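Local atomic coordinates of xyloglucan-specific endo-beta-1,4-glucanase BoGH9A (Bacteroides ovatus, PDB entry 6DHT), a protein that cleaves the beta-1,4-linked glucan backbone of xyloglucans internally, releasing xyloglucan oligosaccharides. Residues 369-372 against 376-379; 337-342 against 363-368; 409-414 against 445-450; 345-350 against 384-389; 432-437 against 441-446. One frame throughout, in Å; residues are numbered along the deposited sequence. Where two conformers were deposited one is given.

Interaction 1. Residues 369-372 against 376-379; sequences IYTA and GNTF. With CA (calcium ion), chain C.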
# COMPACT_ATOMS: atom_id res chain seq x y z
N ILE A 369 12.42 12.97 13.30
CA ILE A 369 11.20 12.40 13.86
C ILE A 369 10.74 11.24 12.96
O ILE A 369 11.14 11.17 11.80
CB ILE A 369 10.14 13.50 13.93
CG1 ILE A 369 8.95 13.09 14.79
CG2 ILE A 369 9.69 13.90 12.53
CD1 ILE A 369 7.90 14.20 14.96
N TYR A 370 9.94 10.32 13.50
CA TYR A 370 9.33 9.27 12.67
C TYR A 370 7.99 9.77 12.11
O TYR A 370 7.18 10.34 12.84
CB TYR A 370 9.09 7.98 13.46
CG TYR A 370 8.46 6.92 12.60
CD1 TYR A 370 9.25 6.04 11.87
CD2 TYR A 370 7.07 6.83 12.47
CE1 TYR A 370 8.68 5.09 11.04
CE2 TYR A 370 6.50 5.88 11.66
CZ TYR A 370 7.30 5.02 10.94
OH TYR A 370 6.75 4.05 10.11
N THR A 371 7.78 9.55 10.81
CA THR A 371 6.48 9.79 10.16
C THR A 371 6.18 8.56 9.34
O THR A 371 7.09 7.91 8.86
CB THR A 371 6.51 11.01 9.24
OG1 THR A 371 7.58 10.87 8.30
CG2 THR A 371 6.71 12.29 10.03
N ALA A 372 4.91 8.24 9.18
CA ALA A 372 4.52 7.04 8.44
C ALA A 372 4.95 7.16 7.00
O ALA A 372 5.11 8.28 6.48
CB ALA A 372 3.00 6.86 8.52
N GLY A 376 5.68 10.31 -1.24
CA GLY A 376 6.55 11.48 -1.28
C GLY A 376 7.35 11.67 -0.01
O GLY A 376 8.12 12.63 0.12
N ASN A 377 7.17 10.76 0.94
CA ASN A 377 7.86 10.82 2.22
C ASN A 377 8.41 9.45 2.57
O ASN A 377 7.75 8.64 3.25
CB ASN A 377 6.94 11.31 3.34
CG ASN A 377 7.67 11.33 4.71
OD1 ASN A 377 8.92 11.16 4.81
ND2 ASN A 377 6.88 11.54 5.77
N THR A 378 9.63 9.22 2.12
CA THR A 378 10.22 7.89 2.18
C THR A 378 11.15 7.72 3.38
O THR A 378 11.89 6.73 3.46
CB THR A 378 10.96 7.55 0.89
OG1 THR A 378 12.02 8.49 0.66
CG2 THR A 378 10.02 7.61 -0.29
N PHE A 379 11.13 8.65 4.33
CA PHE A 379 11.99 8.49 5.53
C PHE A 379 11.76 7.14 6.17
O PHE A 379 12.71 6.44 6.54
CB PHE A 379 11.73 9.58 6.56
CG PHE A 379 12.52 10.87 6.35
CD1 PHE A 379 13.88 10.85 6.08
CD2 PHE A 379 11.90 12.09 6.50
CE1 PHE A 379 14.59 12.03 5.94
CE2 PHE A 379 12.61 13.27 6.33
CZ PHE A 379 13.96 13.22 6.06
CA CA C . 10.21 13.60 -0.42
O HOH W 1 8.19 8.56 6.14
O HOH W 2 3.85 10.58 5.94
O HOH W 3 8.84 15.36 0.64
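The carboxamide of Asn-377 points its ND2 at the hydroxyl of Thr-371, donating a hydrogen bond of 2.7 Å to OG1 with an N-H...O angle of 153°. The two side chains meet at about a right angle, and OG1 sits 17° out of the amide plane. Asn-377 reaches this far because its CG is anti to the backbone N (chi1 179°).

Two waters extend the contact. One molecule donates to the carbonyl O of Ala-372 at 2.7 Å and accepts a longer bond from Asn-377 ND2, at 3.2 Å, so this nitrogen has two acceptors. A second water lies 3.0 Å from Thr-371 O and 2.9 Å from Asn-377 O, in position to donate to either, although it has more acceptors around it than protons. The amide oxygen turns back to its own chain: the backbone N of Phe-379 gives Asn-377 OD1 a weak bond of 3.4 Å.

Further out, Gly-376 O binds the calcium ion at 2.4 Å, and OD2 of Asp-340, another ligand of that ion, accepts a hydrogen bond from the backbone N of Thr-378. Tyr-370, in the other segment, bonds through its OH to Ser-450 OG of helix 439-458.

Polar groups and water thus hold the two arms of this loop together without an apolar interface, tying residues 369-372 to the calcium-binding loop residue Gly-376.

Interaction 2. Residues 337-342 against 363-368; sequences HADDEF and IKKAPQ. With CA (calcium ion), chain C; EDO (1,2-ethanediol), chain M.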
# COMPACT_ATOMS: atom_id res chain seq x y z
N HIS A 337 10.98 18.43 -1.83
CA HIS A 337 11.73 17.99 -0.65
C HIS A 337 12.27 16.59 -0.90
O HIS A 337 11.56 15.60 -0.70
CB HIS A 337 10.85 18.02 0.60
CG HIS A 337 10.38 19.39 0.99
ND1 HIS A 337 9.20 19.92 0.52
CD2 HIS A 337 10.92 20.32 1.80
CE1 HIS A 337 9.03 21.13 1.03
NE2 HIS A 337 10.07 21.40 1.81
N ALA A 338 13.52 16.52 -1.32
CA ALA A 338 14.15 15.26 -1.70
C ALA A 338 15.04 14.65 -0.60
O ALA A 338 15.68 13.61 -0.81
CB ALA A 338 14.94 15.45 -2.98
N ASP A 339 15.10 15.28 0.57
CA ASP A 339 15.99 14.77 1.62
C ASP A 339 15.65 13.33 1.99
O ASP A 339 16.54 12.50 2.21
CB ASP A 339 15.92 15.63 2.89
CG ASP A 339 16.72 16.93 2.79
OD1 ASP A 339 17.44 17.12 1.79
OD2 ASP A 339 16.63 17.75 3.73
N ASP A 340 14.35 13.05 2.07
CA ASP A 340 13.90 11.71 2.49
C ASP A 340 14.23 10.64 1.47
O ASP A 340 14.58 9.50 1.82
CB ASP A 340 12.41 11.70 2.84
CG ASP A 340 11.54 12.33 1.76
OD1 ASP A 340 11.59 13.57 1.59
OD2 ASP A 340 10.77 11.60 1.09
N GLU A 341 14.16 10.98 0.18
CA GLU A 341 14.53 10.06 -0.88
C GLU A 341 16.06 9.85 -0.87
O GLU A 341 16.54 8.75 -1.09
CB GLU A 341 14.03 10.57 -2.25
CG GLU A 341 12.49 10.48 -2.45
CD GLU A 341 11.71 11.62 -1.83
OE1 GLU A 341 12.32 12.56 -1.27
OE2 GLU A 341 10.46 11.59 -1.88
N PHE A 342 16.82 10.92 -0.63
CA PHE A 342 18.27 10.77 -0.46
C PHE A 342 18.56 9.84 0.73
O PHE A 342 19.39 8.94 0.63
CB PHE A 342 18.95 12.14 -0.27
CG PHE A 342 19.36 12.82 -1.56
CD1 PHE A 342 20.38 12.29 -2.32
CD2 PHE A 342 18.73 13.96 -1.98
CE1 PHE A 342 20.77 12.90 -3.50
CE2 PHE A 342 19.12 14.58 -3.16
CZ PHE A 342 20.15 14.03 -3.92
N ILE A 363 23.41 9.53 7.06
CA ILE A 363 23.49 10.21 8.34
C ILE A 363 23.22 11.71 8.19
O ILE A 363 22.51 12.30 9.01
CB ILE A 363 24.89 10.00 9.00
CG1 ILE A 363 25.14 8.52 9.25
CG2 ILE A 363 25.02 10.78 10.28
CD1 ILE A 363 24.17 7.85 10.18
N LYS A 364 23.78 12.32 7.14
CA LYS A 364 23.57 13.74 6.87
C LYS A 364 22.09 14.06 6.68
O LYS A 364 21.62 15.10 7.12
CB LYS A 364 24.34 14.19 5.62
CG LYS A 364 25.84 14.39 5.81
CD LYS A 364 26.45 15.14 4.62
CE LYS A 364 27.95 15.35 4.82
NZ LYS A 364 28.53 16.30 3.83
N LYS A 365 21.37 13.15 6.04
CA LYS A 365 19.97 13.39 5.69
C LYS A 365 19.00 12.73 6.66
O LYS A 365 17.82 12.57 6.34
CB LYS A 365 19.70 12.88 4.27
CG LYS A 365 20.54 13.55 3.20
CD LYS A 365 20.00 14.95 2.91
CE LYS A 365 20.97 15.79 2.10
NZ LYS A 365 21.41 15.08 0.88
N ALA A 366 19.46 12.34 7.84
CA ALA A 366 18.61 11.57 8.74
C ALA A 366 17.38 12.35 9.21
O ALA A 366 17.46 13.53 9.52
CB ALA A 366 19.39 11.08 9.94
N PRO A 367 16.24 11.66 9.28
CA PRO A 367 15.06 12.30 9.87
C PRO A 367 15.21 12.54 11.36
O PRO A 367 15.89 11.78 12.04
CB PRO A 367 13.95 11.28 9.63
CG PRO A 367 14.65 9.98 9.61
CD PRO A 367 16.02 10.23 9.01
N GLN A 368 14.59 13.61 11.85
CA GLN A 368 14.66 13.95 13.27
C GLN A 368 13.49 13.30 14.02
O GLN A 368 13.57 13.06 15.23
CB GLN A 368 14.66 15.47 13.47
CG GLN A 368 15.88 16.19 12.87
CD GLN A 368 17.22 15.63 13.36
OE1 GLN A 368 17.41 15.38 14.56
NE2 GLN A 368 18.14 15.42 12.42
CA CA C . 10.21 13.60 -0.42
C1 EDO M . 18.38 10.34 14.56
O1 EDO M . 18.37 11.35 13.55
C2 EDO M . 17.21 10.55 15.51
O2 EDO M . 16.00 10.72 14.75
O HOH W 3 8.84 15.36 0.64
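Lys-365, just past the end of helix 356-364, lays its side chain over the start of helix 339-353 and supplies most of this contact. Its chain bends at chi2 (-76°) and again at chi4, which carries the ammonium group over one face of the Phe-342 ring in a cation-pi interaction. NZ stands 4.3 Å from the ring centroid, 27° off the normal, displaced toward CG, its nearest ring atom at 3.9 Å.

Asp-339 crosses the lysine at about a right angle, lower on its chain. Its OD1 touches the methylene CD at 3.5 Å but remains 4.6 Å from NZ, too far for a salt bridge, so the attraction between the opposite charges is probably modest. Phe-342 runs alongside Lys-365, and its ring continues inward to Leu-269 of helix 265-281.

The loop leading into helix 339-353 and its first turn bind a calcium ion. His-337 contributes its carbonyl O, while Asp-340 and Glu-341 each bind through both carboxylate oxygens; Asp-335, Gly-376 and a water complete the shell. Beside this calcium site, the contact joins two successive helices of the catalytic domain, which in family 9 glycoside hydrolases is an (alpha/alpha)6 barrel.

Interaction 3. Residues 409-414 against 445-450; sequences LKYADK and MNQGVS. With PEG (di(hydroxyethyl)ether), chain S.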
# COMPACT_ATOMS: atom_id res chain seq x y z
N LEU A 409 9.06 4.85 18.46
CA LEU A 409 8.28 4.55 19.65
C LEU A 409 7.58 5.78 20.19
O LEU A 409 6.48 5.68 20.76
CB LEU A 409 9.17 3.93 20.72
CG LEU A 409 9.72 2.57 20.28
CD1 LEU A 409 10.54 1.98 21.41
CD2 LEU A 409 8.64 1.59 19.86
N LYS A 410 8.19 6.94 20.02
CA LYS A 410 7.58 8.20 20.42
C LYS A 410 6.33 8.44 19.59
O LYS A 410 5.29 8.86 20.11
CB LYS A 410 8.54 9.36 20.21
CG LYS A 410 9.57 9.53 21.29
CD LYS A 410 10.33 10.84 21.07
CE LYS A 410 11.54 10.92 21.98
NZ LYS A 410 12.47 12.02 21.59
N TYR A 411 6.45 8.20 18.29
CA TYR A 411 5.32 8.30 17.37
C TYR A 411 4.24 7.32 17.78
O TYR A 411 3.06 7.72 17.86
CB TYR A 411 5.78 8.05 15.93
CG TYR A 411 4.69 7.71 14.95
CD1 TYR A 411 4.31 6.40 14.76
CD2 TYR A 411 4.08 8.68 14.20
CE1 TYR A 411 3.33 6.07 13.86
CE2 TYR A 411 3.09 8.37 13.30
CZ TYR A 411 2.73 7.05 13.14
OH TYR A 411 1.73 6.74 12.23
N ALA A 412 4.60 6.07 18.03
CA ALA A 412 3.64 5.01 18.32
C ALA A 412 2.88 5.29 19.61
O ALA A 412 1.67 5.10 19.68
CB ALA A 412 4.32 3.66 18.41
N ASP A 413 3.59 5.74 20.63
CA ASP A 413 2.94 6.03 21.90
C ASP A 413 1.91 7.13 21.74
O ASP A 413 0.84 7.07 22.35
CB ASP A 413 3.98 6.43 22.96
CG ASP A 413 4.88 5.28 23.35
OD1 ASP A 413 4.55 4.12 23.06
OD2 ASP A 413 5.94 5.54 23.96
N LYS A 414 2.21 8.12 20.92
CA LYS A 414 1.29 9.22 20.70
C LYS A 414 0.05 8.74 19.93
O LYS A 414 -1.08 9.10 20.26
CB LYS A 414 1.99 10.35 19.94
CG LYS A 414 1.33 11.72 20.08
CD LYS A 414 2.13 12.82 19.37
CE LYS A 414 3.53 12.98 19.95
NZ LYS A 414 3.52 13.24 21.42
N MET A 445 -3.85 2.50 7.19
CA MET A 445 -2.97 1.35 6.99
C MET A 445 -1.54 1.66 7.41
O MET A 445 -0.91 0.87 8.10
CB MET A 445 -2.95 0.89 5.53
CG MET A 445 -4.16 0.16 5.03
SD MET A 445 -4.49 -1.40 5.80
CE MET A 445 -5.63 -0.90 7.10
N ASN A 446 -1.01 2.81 6.99
CA ASN A 446 0.42 3.04 7.24
C ASN A 446 0.69 3.38 8.70
O ASN A 446 1.79 3.14 9.21
CB ASN A 446 1.01 4.04 6.25
CG ASN A 446 1.17 3.43 4.90
OD1 ASN A 446 1.12 2.21 4.76
ND2 ASN A 446 1.30 4.26 3.89
N GLN A 447 -0.30 3.90 9.40
CA GLN A 447 -0.21 3.98 10.87
C GLN A 447 -0.14 2.58 11.47
O GLN A 447 0.70 2.30 12.33
CB GLN A 447 -1.43 4.73 11.41
CG GLN A 447 -1.46 5.01 12.86
CD GLN A 447 -2.70 5.79 13.19
OE1 GLN A 447 -3.74 5.21 13.49
NE2 GLN A 447 -2.64 7.10 13.04
N GLY A 448 -1.00 1.69 10.98
CA GLY A 448 -0.94 0.28 11.34
C GLY A 448 0.41 -0.37 11.09
O GLY A 448 0.92 -1.08 11.95
N VAL A 449 0.97 -0.14 9.91
CA VAL A 449 2.29 -0.69 9.57
C VAL A 449 3.33 -0.18 10.58
O VAL A 449 4.18 -0.95 11.05
CB VAL A 449 2.69 -0.29 8.13
CG1 VAL A 449 4.14 -0.70 7.84
CG2 VAL A 449 1.79 -0.94 7.11
N SER A 450 3.29 1.11 10.88
CA SER A 450 4.20 1.74 11.85
C SER A 450 4.07 1.08 13.23
O SER A 450 5.08 0.77 13.90
CB SER A 450 3.97 3.23 11.91
OG SER A 450 4.10 3.83 10.65
C1 PEG S . 0.01 9.77 9.80
O1 PEG S . 0.09 9.20 8.49
C2 PEG S . 0.48 8.72 10.85
O2 PEG S . -0.27 8.70 12.09
C3 PEG S . -0.64 9.95 12.76
C4 PEG S . 0.54 10.86 13.10
O4 PEG S . 0.87 10.78 14.47
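Van der Waals packing joins Tyr-411 to Ser-450 and, at the phenol end, to Gln-447. Its side chain trans to its own amide nitrogen (chi1 162°), Tyr-411 sends its ring from helix 395-416 across to helix 439-458, where CE1 meets Ser-450 CB at 3.5 Å. The approach is oblique to the ring. The hydroxyl oxygen is modelled near the aliphatic base of Gln-447, around CA and CG, though its exact place is uncertain because it lies too close to a bound di(hydroxyethyl)ether molecule. An aromatic contact adds to this: Tyr-370, from the loop before helix 379-386, meets Tyr-411 edge-to-face.

Both helices lie in the family 9 catalytic domain, whose fold is an (alpha/alpha)6 barrel, and the Tyr-411 ring bridges from one to the other well away from the catalytic residues. Smaller groups fill the interface nearby, with Ala-412 resting on Leu-451 and Ala-454 further along helix 439-458.

Hydrogen bonds act around the packing rather than through it. Ser-450 OG donates to Asn-446 O of its own helix at 2.8 Å, the donor tilted 20° from the carbonyl plane, and that oxygen also takes the helical bond from Ser-450 N at 3.0 Å. Ser-450 OG is further bonded to Tyr-370 OH. Gln-447, fully extended, donates from NE2 to the ether oxygen O2 of the bound molecule at 3.0 Å with a nearly straight angle of 167°, while its OE1 accepts from Asn-470 of helix 461-474.

Interaction 4. Residues 345-350 against 384-389; sequences AASELY and FAWLQP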
# COMPACT_ATOMS: atom_id res chain seq x y z
N ALA A 345 17.53 6.15 -0.29
CA ALA A 345 18.49 5.63 -1.25
C ALA A 345 19.89 5.39 -0.68
O ALA A 345 20.47 4.36 -0.92
CB ALA A 345 18.59 6.56 -2.47
N ALA A 346 20.41 6.37 0.06
CA ALA A 346 21.75 6.22 0.62
C ALA A 346 21.75 5.05 1.59
O ALA A 346 22.71 4.28 1.63
CB ALA A 346 22.18 7.50 1.29
N SER A 347 20.69 4.92 2.39
CA SER A 347 20.59 3.80 3.35
C SER A 347 20.62 2.45 2.63
O SER A 347 21.40 1.57 2.97
CB SER A 347 19.35 3.92 4.22
OG SER A 347 19.43 5.04 5.07
N GLU A 348 19.80 2.30 1.59
CA GLU A 348 19.79 1.06 0.84
C GLU A 348 21.14 0.78 0.21
O GLU A 348 21.57 -0.35 0.18
CB GLU A 348 18.68 1.07 -0.22
CG GLU A 348 17.26 1.16 0.31
CD GLU A 348 16.77 -0.15 0.97
OE1 GLU A 348 17.53 -1.15 1.08
OE2 GLU A 348 15.59 -0.16 1.39
N LEU A 349 21.76 1.82 -0.37
CA LEU A 349 23.06 1.62 -1.00
C LEU A 349 24.13 1.25 0.02
O LEU A 349 24.96 0.40 -0.25
CB LEU A 349 23.46 2.85 -1.81
CG LEU A 349 22.77 2.85 -3.19
CD1 LEU A 349 22.72 4.23 -3.81
CD2 LEU A 349 23.38 1.82 -4.14
N TYR A 350 24.06 1.85 1.20
CA TYR A 350 24.96 1.43 2.27
C TYR A 350 24.78 -0.05 2.62
O TYR A 350 25.76 -0.79 2.78
CB TYR A 350 24.75 2.28 3.51
CG TYR A 350 25.62 1.91 4.71
CD1 TYR A 350 26.99 1.73 4.58
CD2 TYR A 350 25.07 1.78 5.98
CE1 TYR A 350 27.79 1.41 5.67
CE2 TYR A 350 25.86 1.49 7.08
CZ TYR A 350 27.22 1.29 6.92
OH TYR A 350 28.01 0.99 8.01
N PHE A 384 13.06 1.69 8.29
CA PHE A 384 12.80 0.26 8.38
C PHE A 384 14.07 -0.54 8.05
O PHE A 384 14.34 -1.58 8.67
CB PHE A 384 11.66 -0.20 7.45
CG PHE A 384 10.30 0.43 7.70
CD1 PHE A 384 9.93 0.96 8.92
CD2 PHE A 384 9.39 0.49 6.66
CE1 PHE A 384 8.66 1.52 9.08
CE2 PHE A 384 8.13 1.03 6.82
CZ PHE A 384 7.78 1.54 8.03
N ALA A 385 14.83 -0.05 7.08
CA ALA A 385 16.07 -0.71 6.68
C ALA A 385 17.09 -0.72 7.83
O ALA A 385 17.65 -1.75 8.16
CB ALA A 385 16.64 -0.03 5.46
N TRP A 386 17.28 0.43 8.47
CA TRP A 386 18.16 0.52 9.64
C TRP A 386 17.72 -0.36 10.82
O TRP A 386 18.57 -0.83 11.58
CB TRP A 386 18.28 1.98 10.10
CG TRP A 386 19.22 2.77 9.25
CD1 TRP A 386 18.92 3.56 8.20
CD2 TRP A 386 20.65 2.83 9.40
NE1 TRP A 386 20.06 4.10 7.65
CE2 TRP A 386 21.14 3.68 8.40
CE3 TRP A 386 21.56 2.25 10.30
CZ2 TRP A 386 22.50 3.95 8.24
CZ3 TRP A 386 22.90 2.53 10.15
CH2 TRP A 386 23.36 3.37 9.14
N LEU A 387 16.42 -0.60 10.96
CA LEU A 387 15.88 -1.36 12.10
C LEU A 387 15.80 -2.86 11.83
O LEU A 387 15.41 -3.62 12.71
CB LEU A 387 14.49 -0.84 12.46
CG LEU A 387 14.40 0.58 12.98
CD1 LEU A 387 12.94 0.92 13.21
CD2 LEU A 387 15.20 0.81 14.24
N GLN A 388 16.17 -3.29 10.63
CA GLN A 388 16.10 -4.70 10.26
C GLN A 388 16.97 -5.59 11.14
O GLN A 388 18.16 -5.32 11.31
CB GLN A 388 16.54 -4.85 8.80
CG GLN A 388 15.71 -5.82 8.00
CD GLN A 388 15.99 -5.72 6.52
OE1 GLN A 388 15.57 -4.76 5.84
NE2 GLN A 388 16.71 -6.70 6.00
N PRO A 389 16.39 -6.68 11.67
CA PRO A 389 17.18 -7.59 12.50
C PRO A 389 18.15 -8.48 11.72
O PRO A 389 18.13 -8.51 10.48
CB PRO A 389 16.11 -8.44 13.19
CG PRO A 389 14.95 -8.40 12.28
CD PRO A 389 14.97 -7.06 11.61
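Ala-385 brings its methyl group against the carboxylate of Glu-348, CB lying 4.2 Å from OE2, where segments 345-350 and 384-389 come nearest, 7.1 Å between the CA atoms of Glu-348 and Ala-385. The helices that carry them, 339-353 and 379-386, lie in the family 9 catalytic domain, whose fold is an (alpha/alpha)6 barrel, and the contact is buried. The carboxylate beside the alanine is well partnered elsewhere: Arg-280 of helix 265-281 forms a salt bridge with OE1, and the indole of Trp-344 donates to OE2. These partners probably keep the acid ionised within the core.

Trp-386, the next residue, contributes most. Its CG lies anti to the carbonyl carbon, and the indole swings across to the other helix, NE1 donating to Ser-347 OG at 2.8 Å with an N-H...O angle of 146°. The serine oxygen stands at the edge of the indole, tilted 16° from its plane, and is in turn bonded to Phe-343 O, so a single hydroxyl relays between the tryptophan and its own helix. The far corner of the indole meets Tyr-350, whose OH bonds to Asp-397. Their rings are inclined by 32° and approach obliquely, the side chains crossing at about a right angle, and at the closest point Trp-386 CH2 lies 3.7 Å from Tyr-350 CE2.

Interaction 5. Residues 432-437 against 441-446; sequences AKDFFW and AEKCMN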
# COMPACT_ATOMS: atom_id res chain seq x y z
N ALA A 432 -10.98 14.69 12.67
CA ALA A 432 -11.46 15.12 11.36
C ALA A 432 -10.34 15.15 10.33
O ALA A 432 -10.58 14.98 9.14
CB ALA A 432 -12.12 16.49 11.46
N LYS A 433 -9.12 15.37 10.79
CA LYS A 433 -7.99 15.47 9.88
C LYS A 433 -7.55 14.09 9.38
O LYS A 433 -6.63 14.00 8.56
CB LYS A 433 -6.82 16.17 10.57
CG LYS A 433 -7.12 17.63 10.84
CD LYS A 433 -5.95 18.34 11.49
CE LYS A 433 -6.14 19.84 11.43
NZ LYS A 433 -4.98 20.59 11.98
N ASP A 434 -8.18 13.05 9.90
CA ASP A 434 -7.88 11.67 9.48
C ASP A 434 -8.44 11.37 8.10
O ASP A 434 -8.17 10.29 7.55
CB ASP A 434 -8.51 10.66 10.43
CG ASP A 434 -7.87 10.64 11.79
OD1 ASP A 434 -6.77 11.20 11.94
OD2 ASP A 434 -8.45 10.00 12.71
N PHE A 435 -9.25 12.28 7.56
CA PHE A 435 -10.00 12.02 6.32
C PHE A 435 -9.61 12.96 5.20
O PHE A 435 -9.69 14.18 5.33
CB PHE A 435 -11.49 12.06 6.63
CG PHE A 435 -11.84 11.20 7.79
CD1 PHE A 435 -11.87 9.83 7.64
CD2 PHE A 435 -12.06 11.75 9.03
CE1 PHE A 435 -12.14 9.01 8.71
CE2 PHE A 435 -12.34 10.94 10.11
CZ PHE A 435 -12.35 9.56 9.96
N PHE A 436 -9.20 12.37 4.08
CA PHE A 436 -8.58 13.08 2.98
C PHE A 436 -8.33 12.06 1.87
O PHE A 436 -8.59 10.88 2.08
CB PHE A 436 -7.26 13.76 3.41
CG PHE A 436 -6.20 12.81 3.95
CD1 PHE A 436 -5.27 12.24 3.11
CD2 PHE A 436 -6.13 12.54 5.31
CE1 PHE A 436 -4.30 11.39 3.60
CE2 PHE A 436 -5.16 11.67 5.82
CZ PHE A 436 -4.25 11.12 4.96
N TRP A 437 -7.85 12.51 0.72
CA TRP A 437 -7.68 11.64 -0.44
C TRP A 437 -6.74 10.52 -0.12
O TRP A 437 -5.56 10.75 0.15
CB TRP A 437 -7.13 12.42 -1.62
CG TRP A 437 -7.20 11.75 -2.95
CD1 TRP A 437 -8.33 11.29 -3.60
CD2 TRP A 437 -6.12 11.52 -3.85
NE1 TRP A 437 -8.00 10.78 -4.82
CE2 TRP A 437 -6.65 10.91 -5.01
CE3 TRP A 437 -4.73 11.74 -3.77
CZ2 TRP A 437 -5.85 10.54 -6.08
CZ3 TRP A 437 -3.95 11.38 -4.85
CH2 TRP A 437 -4.50 10.78 -5.99
N ALA A 441 -5.38 4.22 3.17
CA ALA A 441 -4.04 3.66 3.00
C ALA A 441 -3.01 4.55 3.67
O ALA A 441 -2.18 4.06 4.46
CB ALA A 441 -3.71 3.50 1.54
N GLU A 442 -3.00 5.83 3.32
CA GLU A 442 -1.94 6.76 3.73
C GLU A 442 -1.85 6.95 5.21
O GLU A 442 -0.75 7.13 5.75
CB GLU A 442 -2.13 8.14 3.12
CG GLU A 442 -0.88 9.04 3.25
CD GLU A 442 -1.03 10.47 2.68
OE1 GLU A 442 -1.42 10.64 1.51
OE2 GLU A 442 -0.74 11.44 3.41
N LYS A 443 -3.00 6.96 5.88
CA LYS A 443 -3.01 7.13 7.31
C LYS A 443 -3.41 5.86 8.03
O LYS A 443 -2.66 5.36 8.86
CB LYS A 443 -3.85 8.31 7.75
CG LYS A 443 -3.63 8.64 9.20
CD LYS A 443 -4.08 10.02 9.54
CE LYS A 443 -3.59 10.37 10.93
NZ LYS A 443 -4.16 11.66 11.39
N CYS A 444 -4.58 5.30 7.77
CA CYS A 444 -5.01 4.15 8.57
C CYS A 444 -4.07 2.94 8.43
O CYS A 444 -3.55 2.42 9.41
CB CYS A 444 -6.46 3.79 8.23
SG CYS A 444 -7.18 2.56 9.30
N MET A 445 -3.85 2.50 7.19
CA MET A 445 -2.97 1.35 6.99
C MET A 445 -1.54 1.66 7.41
O MET A 445 -0.91 0.87 8.10
CB MET A 445 -2.95 0.89 5.53
CG MET A 445 -4.16 0.16 5.03
SD MET A 445 -4.49 -1.40 5.80
CE MET A 445 -5.63 -0.90 7.10
N ASN A 446 -1.01 2.81 6.99
CA ASN A 446 0.42 3.04 7.24
C ASN A 446 0.69 3.38 8.70
O ASN A 446 1.79 3.14 9.21
CB ASN A 446 1.01 4.04 6.25
CG ASN A 446 1.17 3.43 4.90
OD1 ASN A 446 1.12 2.21 4.76
ND2 ASN A 446 1.30 4.26 3.89
O HOH W 4 -3.96 13.36 9.07
O HOH W 5 -3.11 11.85 -0.16
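Lys-443 is stretched out along its whole length, chi1 at -168° swinging CG to the far side from its amide nitrogen, and so spans the gap to Asp-434; Phe-436 takes the less usual chi1 of 59°, with CG between N and the carbonyl carbon, which turns its ring toward Glu-442. The lysine ends in a salt bridge, NZ to Asp-434 OD1 at 2.7 Å, meeting that oxygen nearly along its C-O axis. A water accepts from NZ at 2.9 Å and donates to Lys-433 O, giving the ammonium a second link to the same turn. Asp-434 OD2 is bonded to the backbone N of Gly-429 and of Asp-431, which fixes the carboxylate.

The edge of the Phe-436 ring faces the Glu-442 carboxylate, CE1 to CD 3.5 Å, the two planes 59° apart; the slightly positive ring edge probably suits the acid. Lys-443 CB touches the same ring at CZ, 4.0 Å away. Another water donates to both Trp-437 O and Glu-442 OE1, each at 2.7 Å.

Trp-437 stands about 4 Å, between nearest side-chain atoms, from Glu-548, the predicted proton donor. The loop between helices 395-416 and 439-458 leans on the first turns of the latter, near its pi-type turn, with helices 461-474 and 551-567 packed beside that helix.

Overall arrangement
All five contacts lie in the family 9 catalytic domain, among helices between residues 337 and 450. Along the chain, interactions 2 and 4 cross each other and share helix 339-353, interaction 1 is nested within the loop closed by interaction 4, and interactions 3 and 5 follow, both on helix 439-458. Interactions 1 and 2, their centres about 9 Å apart, supply ligands to one calcium ion. Interaction 1 also touches interaction 3, whose centre is about 11 Å away, so the loop 369-378 bridges the metal site and helix 439-458. Interaction 4 is the most distant from interaction 5, about 26 Å between centres; the latter approaches the predicted catalytic residues, and helix 439-458 runs from there into the barrel packing.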